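Local coordinates for protein lipopolysaccharide core heptose(I) kinase WaaP (Pseudomonas aeruginosa, PDB 6DFL) that phosphorylates the first heptose of the lipopolysaccharide inner core with ATP and magnesium, and also autophosphorylates on tyrosine, at residues T120-L123 and E124-S127; I82-L85 and H86-G89. All coordinates share one frame; numbering follows the deposited sequence.

Contact 1: residues T120-L123 and E124-S127; sequences TVDL and EVFS
The phenyl ring of Phe126 and the carboxylate of Asp122 are the two flat groups here; the ring meets Val121 and the carboxylate meets Val125. Val121 CG1 comes obliquely to the Phe126 ring, 4.0 Å from CD1, with the two side chains at about a right angle; Leu123 CD2 also approaches the ring obliquely. The other valine methyl, Val121 CG2, lies 3.7 Å from Val125 CG1. Asp122 OD1 receives Val125 N at 3.0 Å along a nearly straight N-H (168°), from above the carboxylate plane, while its bond from Glu124 N is weak and bent. With chi1 at 82°, Asp122 CG sits between the backbone N and the carbonyl carbon, bringing OD1 to the first amides of the helix, and OD2 rests 3.4 Å from Val125 CG2. The carbonyl of Asp122 takes Phe126 N at 2.9 Å. Leu123 O is gripped twice by Ser127, by OG at 2.7 Å and by N at 2.9 Å, the hydroxyl bond satisfying a buried side chain. Leu171 of strand 169-172 and Leu143 of helix 137-156 touch Phe126, and Val121 pairs with Leu171 through backbone hydrogen bonds. Asp122 is thus the N-cap that turns strand 120-122 into a short helix of this kinase-like fold, where Leu123 contributes to the pocket of the bound palmitoyl-phosphopantetheine.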
loop_
_atom_site.group_PDB
_atom_site.type_symbol
_atom_site.label_atom_id
_atom_site.label_comp_id
_atom_site.label_asym_id
_atom_site.label_seq_id
_atom_site.Cartn_x
_atom_site.Cartn_y
_atom_site.Cartn_z
ATOM N N THR A 120 2.331 -13.976 8.643
ATOM C CA THR A 120 2.268 -12.937 7.631
ATOM C C THR A 120 3.466 -13.065 6.710
ATOM O O THR A 120 4.506 -13.611 7.077
ATOM C CB THR A 120 2.274 -11.532 8.245
ATOM O OG1 THR A 120 3.476 -11.357 9.003
ATOM C CG2 THR A 120 1.083 -11.328 9.167
ATOM N N VAL A 121 3.313 -12.549 5.502
ATOM C CA VAL A 121 4.434 -12.295 4.607
ATOM C C VAL A 121 4.304 -10.863 4.110
ATOM O O VAL A 121 3.222 -10.450 3.661
ATOM C CB VAL A 121 4.475 -13.280 3.423
ATOM C CG1 VAL A 121 3.138 -13.297 2.687
ATOM C CG2 VAL A 121 5.599 -12.909 2.487
ATOM N N ASP A 122 5.379 -10.094 4.229
ATOM C CA ASP A 122 5.335 -8.727 3.753
ATOM C C ASP A 122 5.331 -8.726 2.229
ATOM O O ASP A 122 5.730 -9.696 1.577
ATOM C CB ASP A 122 6.494 -7.900 4.328
ATOM C CG ASP A 122 7.799 -8.073 3.577
ATOM O OD1 ASP A 122 7.852 -7.766 2.363
ATOM O OD2 ASP A 122 8.818 -8.451 4.220
ATOM N N LEU A 123 4.881 -7.611 1.664
ATOM C CA LEU A 123 4.509 -7.591 0.257
ATOM C C LEU A 123 5.716 -7.517 -0.667
ATOM O O LEU A 123 5.609 -7.932 -1.831
ATOM C CB LEU A 123 3.548 -6.423 -0.008
ATOM C CG LEU A 123 2.065 -6.653 0.325
ATOM C CD1 LEU A 123 1.159 -5.472 -0.143
ATOM C CD2 LEU A 123 1.560 -7.976 -0.240
ATOM N N GLU A 124 6.847 -6.991 -0.188
ATOM C CA GLU A 124 8.076 -7.021 -0.981
ATOM C C GLU A 124 8.547 -8.452 -1.200
ATOM O O GLU A 124 8.861 -8.861 -2.329
ATOM C CB GLU A 124 9.184 -6.226 -0.292
ATOM C CG GLU A 124 10.561 -6.527 -0.877
ATOM C CD GLU A 124 11.612 -5.503 -0.481
ATOM O OE1 GLU A 124 11.537 -5.007 0.665
ATOM O OE2 GLU A 124 12.500 -5.193 -1.325
ATOM N N VAL A 125 8.617 -9.217 -0.111
ATOM C CA VAL A 125 8.922 -10.639 -0.204
ATOM C C VAL A 125 7.909 -11.334 -1.103
ATOM O O VAL A 125 8.267 -12.072 -2.027
ATOM C CB VAL A 125 8.955 -11.263 1.202
ATOM C CG1 VAL A 125 9.056 -12.770 1.116
ATOM C CG2 VAL A 125 10.117 -10.685 1.991
ATOM N N PHE A 126 6.624 -11.088 -0.846
ATOM C CA PHE A 126 5.572 -11.727 -1.630
ATOM C C PHE A 126 5.707 -11.440 -3.116
ATOM O O PHE A 126 5.431 -12.310 -3.941
ATOM C CB PHE A 126 4.206 -11.282 -1.147
ATOM C CG PHE A 126 3.101 -12.081 -1.729
ATOM C CD1 PHE A 126 2.841 -13.348 -1.256
ATOM C CD2 PHE A 126 2.320 -11.578 -2.765
ATOM C CE1 PHE A 126 1.811 -14.099 -1.793
ATOM C CE2 PHE A 126 1.303 -12.328 -3.299
ATOM C CZ PHE A 126 1.042 -13.586 -2.811
ATOM N N SER A 127 6.134 -10.236 -3.481
ATOM C CA SER A 127 6.283 -9.866 -4.884
ATOM C C SER A 127 7.730 -9.928 -5.366
ATOM O O SER A 127 7.997 -9.580 -6.522
ATOM C CB SER A 127 5.718 -8.464 -5.119
ATOM O OG SER A 127 6.437 -7.494 -4.379
#

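Contact 2: residues I82-L85 and H86-G89; sequences IRRL and HEAG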
loop_
_atom_site.group_PDB
_atom_site.type_symbol
_atom_site.label_atom_id
_atom_site.label_comp_id
_atom_site.label_asym_id
_atom_site.label_seq_id
_atom_site.Cartn_x
_atom_site.Cartn_y
_atom_site.Cartn_z
ATOM N N ILE A 82 -1.090 4.371 15.434
ATOM C CA ILE A 82 -1.855 3.154 15.677
ATOM C C ILE A 82 -3.242 3.495 16.181
ATOM O O ILE A 82 -4.236 2.889 15.768
ATOM C CB ILE A 82 -1.107 2.247 16.662
ATOM C CG1 ILE A 82 0.171 1.717 16.015
ATOM C CG2 ILE A 82 -2.023 1.128 17.156
ATOM C CD1 ILE A 82 0.885 0.764 16.904
ATOM N N ARG A 83 -3.342 4.486 17.062
ATOM C CA ARG A 83 -4.650 4.804 17.617
ATOM C C ARG A 83 -5.550 5.447 16.570
ATOM O O ARG A 83 -6.736 5.116 16.484
ATOM C CB ARG A 83 -4.484 5.692 18.846
ATOM C CG ARG A 83 -3.901 4.922 20.034
ATOM C CD ARG A 83 -4.946 4.585 21.078
ATOM N NE ARG A 83 -5.049 5.695 22.022
ATOM C CZ ARG A 83 -5.712 5.656 23.175
ATOM N NH1 ARG A 83 -6.347 4.544 23.540
ATOM N NH2 ARG A 83 -5.734 6.730 23.962
ATOM N N ARG A 84 -5.008 6.352 15.749
ATOM C CA ARG A 84 -5.829 6.941 14.700
ATOM C C ARG A 84 -6.225 5.901 13.666
ATOM O O ARG A 84 -7.376 5.887 13.217
ATOM C CB ARG A 84 -5.120 8.112 14.019
ATOM C CG ARG A 84 -5.930 8.711 12.852
ATOM C CD ARG A 84 -6.997 9.775 13.312
ATOM N NE ARG A 84 -6.327 11.055 13.615
ATOM C CZ ARG A 84 -6.208 11.543 14.848
ATOM N NH1 ARG A 84 -6.769 10.869 15.854
ATOM N NH2 ARG A 84 -5.547 12.688 15.088
ATOM N N LEU A 85 -5.304 5.015 13.277
ATOM C CA LEU A 85 -5.647 4.027 12.258
ATOM C C LEU A 85 -6.735 3.080 12.736
ATOM O O LEU A 85 -7.534 2.602 11.926
ATOM C CB LEU A 85 -4.419 3.233 11.842
ATOM C CG LEU A 85 -3.449 3.990 10.957
ATOM C CD1 LEU A 85 -2.456 3.018 10.358
ATOM C CD2 LEU A 85 -4.198 4.761 9.884
ATOM N N HIS A 86 -6.769 2.778 14.037
ATOM C CA HIS A 86 -7.839 1.952 14.575
ATOM C C HIS A 86 -9.178 2.681 14.497
ATOM O O HIS A 86 -10.182 2.100 14.069
ATOM C CB HIS A 86 -7.511 1.545 16.013
ATOM C CG HIS A 86 -6.563 0.377 16.110
ATOM N ND1 HIS A 86 -6.969 -0.882 16.499
ATOM C CD2 HIS A 86 -5.233 0.278 15.864
ATOM C CE1 HIS A 86 -5.934 -1.703 16.490
ATOM N NE2 HIS A 86 -4.868 -1.024 16.103
ATOM N N GLU A 87 -9.209 3.956 14.887
ATOM C CA GLU A 87 -10.408 4.764 14.695
ATOM C C GLU A 87 -10.884 4.702 13.250
ATOM O O GLU A 87 -12.075 4.495 12.987
ATOM C CB GLU A 87 -10.140 6.215 15.110
ATOM C CG GLU A 87 -9.864 6.409 16.604
ATOM C CD GLU A 87 -9.287 7.769 16.930
ATOM O OE1 GLU A 87 -9.574 8.758 16.194
ATOM O OE2 GLU A 87 -8.515 7.847 17.924
ATOM N N ALA A 88 -9.964 4.843 12.296
ATOM C CA ALA A 88 -10.304 4.940 10.881
ATOM C C ALA A 88 -10.521 3.593 10.209
ATOM O O ALA A 88 -10.774 3.561 8.999
ATOM C CB ALA A 88 -9.223 5.710 10.129
ATOM N N GLY A 89 -10.432 2.491 10.951
ATOM C CA GLY A 89 -10.648 1.187 10.356
ATOM C C GLY A 89 -9.534 0.667 9.464
ATOM O O GLY A 89 -9.794 -0.193 8.614
#
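Ile82 and His86, one turn apart, lie side by side and point the same way where helix 76-87 ends in a Schellman motif at Gly89. Ile82 CG2 packs 3.7 Å from His86 NE2. This methyl lies anti to the backbone N, beside the carbonyl carbon, on the side where the imidazole lies. The far end of that ring is held beyond the helix, where His86 NE2 hydrogen-bonds the carbonyl of Met93. Arg84 takes a different course: its CG also points away from the backbone N (chi1 177°), but the chain then bends at chi2 and chi3, curling the guanidinium back to Glu87. Glu87, extended beyond CG, meets it obliquely, the two charged planes 46° apart, and the NH2 of Arg84 turns to weak partners at Arg195 and Asp196. Leu85 is buried and reaches Val90 in the following loop. Along the backbone, Glu87 N donates to Arg83 O at 3.2 Å, and Ala88 N to Arg84 O at 2.9 Å. Gly89, with phi 74°, ends the helical run, and its N hydrogen-bonds His86 O. Arg84 and Glu87 form a salt bridge: Glu87 OE1 stands near the guanidinium plane, at its edge, 3.5 Å from Arg84 NH1.

From the N terminus, the chain reaches contact 2 first, at the C-terminal end of helix 76-87, and contact 1 about thirty residues later, after strands 95-101 and 109-115 of the five-stranded antiparallel sheet. Each is local and closes no long loop; they follow in series, neither nesting nor crossing. Contact 2 finishes a helix and turns the chain toward strand 95-101, whereas contact 1 leaves strand 120-122, an outer strand of the three-stranded sheet, and starts helix 123-127. Their centres are 23 Å apart, on opposite sides of the chain's centre, and their nearest atoms about 14 Å apart. Contact 1 alone of the two touches the bound palmitoyl-phosphopantetheine, through Leu123.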